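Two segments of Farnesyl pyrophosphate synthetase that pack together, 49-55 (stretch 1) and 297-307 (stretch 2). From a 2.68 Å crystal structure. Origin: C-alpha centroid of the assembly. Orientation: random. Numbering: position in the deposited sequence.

Stretch 1 49-55: ILSSQFG
Stretch 2, residues 297-307: ELPDGHPKSLL

Two segments far apart in sequence can pack together without a hydrogen bond between them, and this pair from farnesyl pyrophosphate synthetase is a compact example: the 421 Å² buried, both sides summed, comes largely from apolar side chains, with some backbone contact. Stretch 1 enters as helix, leaves it, and makes a type I beta turn from Ser52 to Gly55. The spacing of Leu50, Gln53 and Phe54 lets all three direct their CA-to-CB bonds toward stretch 2. Ser52 OG and Ser52 N both bond to Ile49 O, at 2.7 and 2.8 Å, so Ser52 N and Ser52 OG share one acceptor within the stretch.

Stretch 2 begins at Glu297, where helical phi/psi is first lost, and runs extended through Leu298 (-105/153), Pro299 (-52/133) and Asp300 (-67/144). Leu298, chi1 m and chi2 t, is buried beside the Phe54 ring and brings CD2 to 4.4 Å from Phe54 CD1. Pro299, with a C-gamma endo pucker, sets CG 3.9 Å from Phe54 CD1, at the edge of the ring. Asp300 points away, and its OD1 forms a salt bridge with Lys304 NZ at 3.0 Å. Gly301, at phi/psi 161/-174, occupies the N-cap position; its O accepts from Ser305 N at 3.2 Å and Ser305 OG at 3.1 Å.

The helix starts at His302, and Pro303 follows in its first turn, where a proline's missing amide hydrogen costs little. Its ring is C-gamma exo. The register is set by Pro303 and Gln53, whose CA atoms lie 6.1 Å apart. Pro303 CG meets Gln53 CB at 3.2 Å, while Pro303 CB lies 3.3 Å from Phe54 CZ. Gln53 (chi1 m, chi2 m) thus offers its aliphatic base to the proline, and its NE2 makes a weak bond to Ile49 O at 3.3 Å.

Lys304 is fully extended, with all four chi angles t. Its backbone N approaches the ring edge, 3.3 Å from Phe54 CZ, and its CB is 4.0 Å from Phe54 CE1; NZ reaches back to Leu298 O at 2.8 Å, tying the helix to the preceding loop. Ser305 points away. Leu306 (m, t) places CB 3.8 Å from Leu50 CD2, and Leu307 (t, p) sets CD1 3.9 Å from Leu50 CD1 and CD2 4.2 Å from Phe54 CE2. Leu307 therefore touches both Leu50 and Phe54. Leu50 and Leu307 are buried, so branched apolar side chains suit that spot. Leu50, chi1 -98° and chi2 t, also brings CD1 to 3.6 Å from Leu307 CA, while Phe54 (chi1 -52°, chi2 -85°) contributes the largest covered area, 116 Å².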

# COMPACT_ATOMS: atom_id res chain seq x y z
N ILE A 49 -2.96 1.37 -19.02
CA ILE A 49 -3.07 0.98 -20.42
C ILE A 49 -3.35 2.27 -21.23
O ILE A 49 -2.51 2.70 -22.02
CB ILE A 49 -4.21 -0.11 -20.65
CG1 ILE A 49 -3.66 -1.54 -20.50
CG2 ILE A 49 -4.82 -0.01 -22.05
CD1 ILE A 49 -3.58 -2.01 -19.09
N LEU A 50 -4.50 2.91 -21.00
CA LEU A 50 -4.90 4.15 -21.69
C LEU A 50 -3.85 5.25 -21.74
O LEU A 50 -3.64 5.85 -22.78
CB LEU A 50 -6.17 4.75 -21.08
CG LEU A 50 -7.46 4.41 -21.82
CD1 LEU A 50 -8.56 5.26 -21.27
CD2 LEU A 50 -7.29 4.67 -23.30
N SER A 51 -3.21 5.52 -20.60
CA SER A 51 -2.16 6.53 -20.53
C SER A 51 -0.98 6.22 -21.45
O SER A 51 -0.20 7.10 -21.76
CB SER A 51 -1.59 6.65 -19.11
OG SER A 51 -2.49 7.29 -18.24
N SER A 52 -0.84 4.98 -21.88
CA SER A 52 0.29 4.65 -22.72
C SER A 52 0.06 4.81 -24.21
O SER A 52 1.01 4.78 -24.96
CB SER A 52 0.78 3.23 -22.43
OG SER A 52 -0.08 2.28 -23.01
N GLN A 53 -1.19 4.97 -24.65
CA GLN A 53 -1.49 5.13 -26.08
C GLN A 53 -1.01 6.46 -26.73
O GLN A 53 -1.05 6.61 -27.95
CB GLN A 53 -3.00 4.98 -26.34
CG GLN A 53 -3.64 3.79 -25.66
CD GLN A 53 -3.09 2.47 -26.13
OE1 GLN A 53 -3.13 2.15 -27.33
NE2 GLN A 53 -2.58 1.68 -25.21
N PHE A 54 -0.57 7.42 -25.92
CA PHE A 54 -0.11 8.70 -26.46
C PHE A 54 1.43 8.75 -26.45
O PHE A 54 2.06 9.82 -26.40
CB PHE A 54 -0.72 9.85 -25.63
CG PHE A 54 -2.21 9.74 -25.50
CD1 PHE A 54 -3.04 10.23 -26.47
CD2 PHE A 54 -2.78 9.03 -24.45
CE1 PHE A 54 -4.42 10.02 -26.41
CE2 PHE A 54 -4.15 8.82 -24.38
CZ PHE A 54 -4.97 9.31 -25.36
N GLY A 55 2.03 7.57 -26.53
CA GLY A 55 3.47 7.48 -26.52
C GLY A 55 3.95 7.07 -27.89
O GLY A 55 3.47 7.58 -28.90
N GLU A 297 -6.74 18.83 -24.90
CA GLU A 297 -5.47 19.29 -25.41
C GLU A 297 -4.55 18.14 -25.87
O GLU A 297 -3.38 18.36 -26.16
CB GLU A 297 -4.80 20.15 -24.34
CG GLU A 297 -5.53 21.47 -24.11
CD GLU A 297 -5.09 22.22 -22.86
OE1 GLU A 297 -3.87 22.20 -22.52
OE2 GLU A 297 -5.97 22.84 -22.21
N LEU A 298 -5.09 16.92 -25.94
CA LEU A 298 -4.30 15.76 -26.39
C LEU A 298 -4.70 15.36 -27.82
O LEU A 298 -5.82 15.59 -28.25
CB LEU A 298 -4.54 14.56 -25.46
CG LEU A 298 -3.82 14.40 -24.10
CD1 LEU A 298 -4.54 13.34 -23.27
CD2 LEU A 298 -2.35 14.01 -24.30
N PRO A 299 -3.77 14.73 -28.57
CA PRO A 299 -4.03 14.29 -29.95
C PRO A 299 -5.28 13.43 -30.16
O PRO A 299 -5.53 12.46 -29.42
CB PRO A 299 -2.75 13.53 -30.31
CG PRO A 299 -2.21 13.10 -28.99
CD PRO A 299 -2.43 14.31 -28.14
N ASP A 300 -6.06 13.78 -31.19
CA ASP A 300 -7.29 13.06 -31.53
C ASP A 300 -7.00 11.66 -32.01
O ASP A 300 -6.01 11.41 -32.70
CB ASP A 300 -8.04 13.82 -32.62
CG ASP A 300 -8.42 15.21 -32.18
OD1 ASP A 300 -9.46 15.35 -31.48
OD2 ASP A 300 -7.68 16.17 -32.50
N GLY A 301 -7.89 10.74 -31.65
CA GLY A 301 -7.74 9.35 -32.02
C GLY A 301 -8.61 8.51 -31.11
O GLY A 301 -9.36 9.09 -30.31
N HIS A 302 -8.53 7.18 -31.19
CA HIS A 302 -9.38 6.35 -30.35
C HIS A 302 -9.00 6.47 -28.88
O HIS A 302 -9.87 6.58 -28.01
CB HIS A 302 -9.35 4.88 -30.76
CG HIS A 302 -10.52 4.11 -30.23
ND1 HIS A 302 -10.44 2.79 -29.82
CD2 HIS A 302 -11.82 4.47 -30.05
CE1 HIS A 302 -11.63 2.38 -29.41
NE2 HIS A 302 -12.48 3.39 -29.54
N PRO A 303 -7.70 6.45 -28.57
CA PRO A 303 -7.36 6.58 -27.15
C PRO A 303 -8.02 7.81 -26.55
O PRO A 303 -8.76 7.71 -25.58
CB PRO A 303 -5.84 6.64 -27.18
CG PRO A 303 -5.52 5.67 -28.27
CD PRO A 303 -6.51 6.10 -29.36
N LYS A 304 -7.78 8.98 -27.13
CA LYS A 304 -8.38 10.20 -26.63
C LYS A 304 -9.89 10.07 -26.48
O LYS A 304 -10.48 10.72 -25.63
CB LYS A 304 -8.05 11.37 -27.56
CG LYS A 304 -8.68 12.72 -27.16
CD LYS A 304 -8.30 13.79 -28.17
CE LYS A 304 -8.83 15.15 -27.77
NZ LYS A 304 -8.48 16.19 -28.79
N SER A 305 -10.52 9.23 -27.29
CA SER A 305 -11.97 9.03 -27.20
C SER A 305 -12.33 8.13 -26.02
O SER A 305 -13.41 8.24 -25.44
CB SER A 305 -12.51 8.37 -28.48
OG SER A 305 -12.42 9.21 -29.61
N LEU A 306 -11.42 7.22 -25.68
CA LEU A 306 -11.64 6.29 -24.59
C LEU A 306 -11.43 6.94 -23.25
O LEU A 306 -12.17 6.72 -22.33
CB LEU A 306 -10.74 5.05 -24.74
CG LEU A 306 -11.23 4.04 -25.80
CD1 LEU A 306 -10.16 3.01 -26.13
CD2 LEU A 306 -12.48 3.36 -25.28
N LEU A 307 -10.40 7.78 -23.16
CA LEU A 307 -10.13 8.49 -21.92
C LEU A 307 -11.29 9.45 -21.68
O LEU A 307 -11.81 9.50 -20.57
CB LEU A 307 -8.80 9.24 -22.06
CG LEU A 307 -8.03 9.84 -20.88
CD1 LEU A 307 -7.79 8.83 -19.81
CD2 LEU A 307 -6.69 10.37 -21.43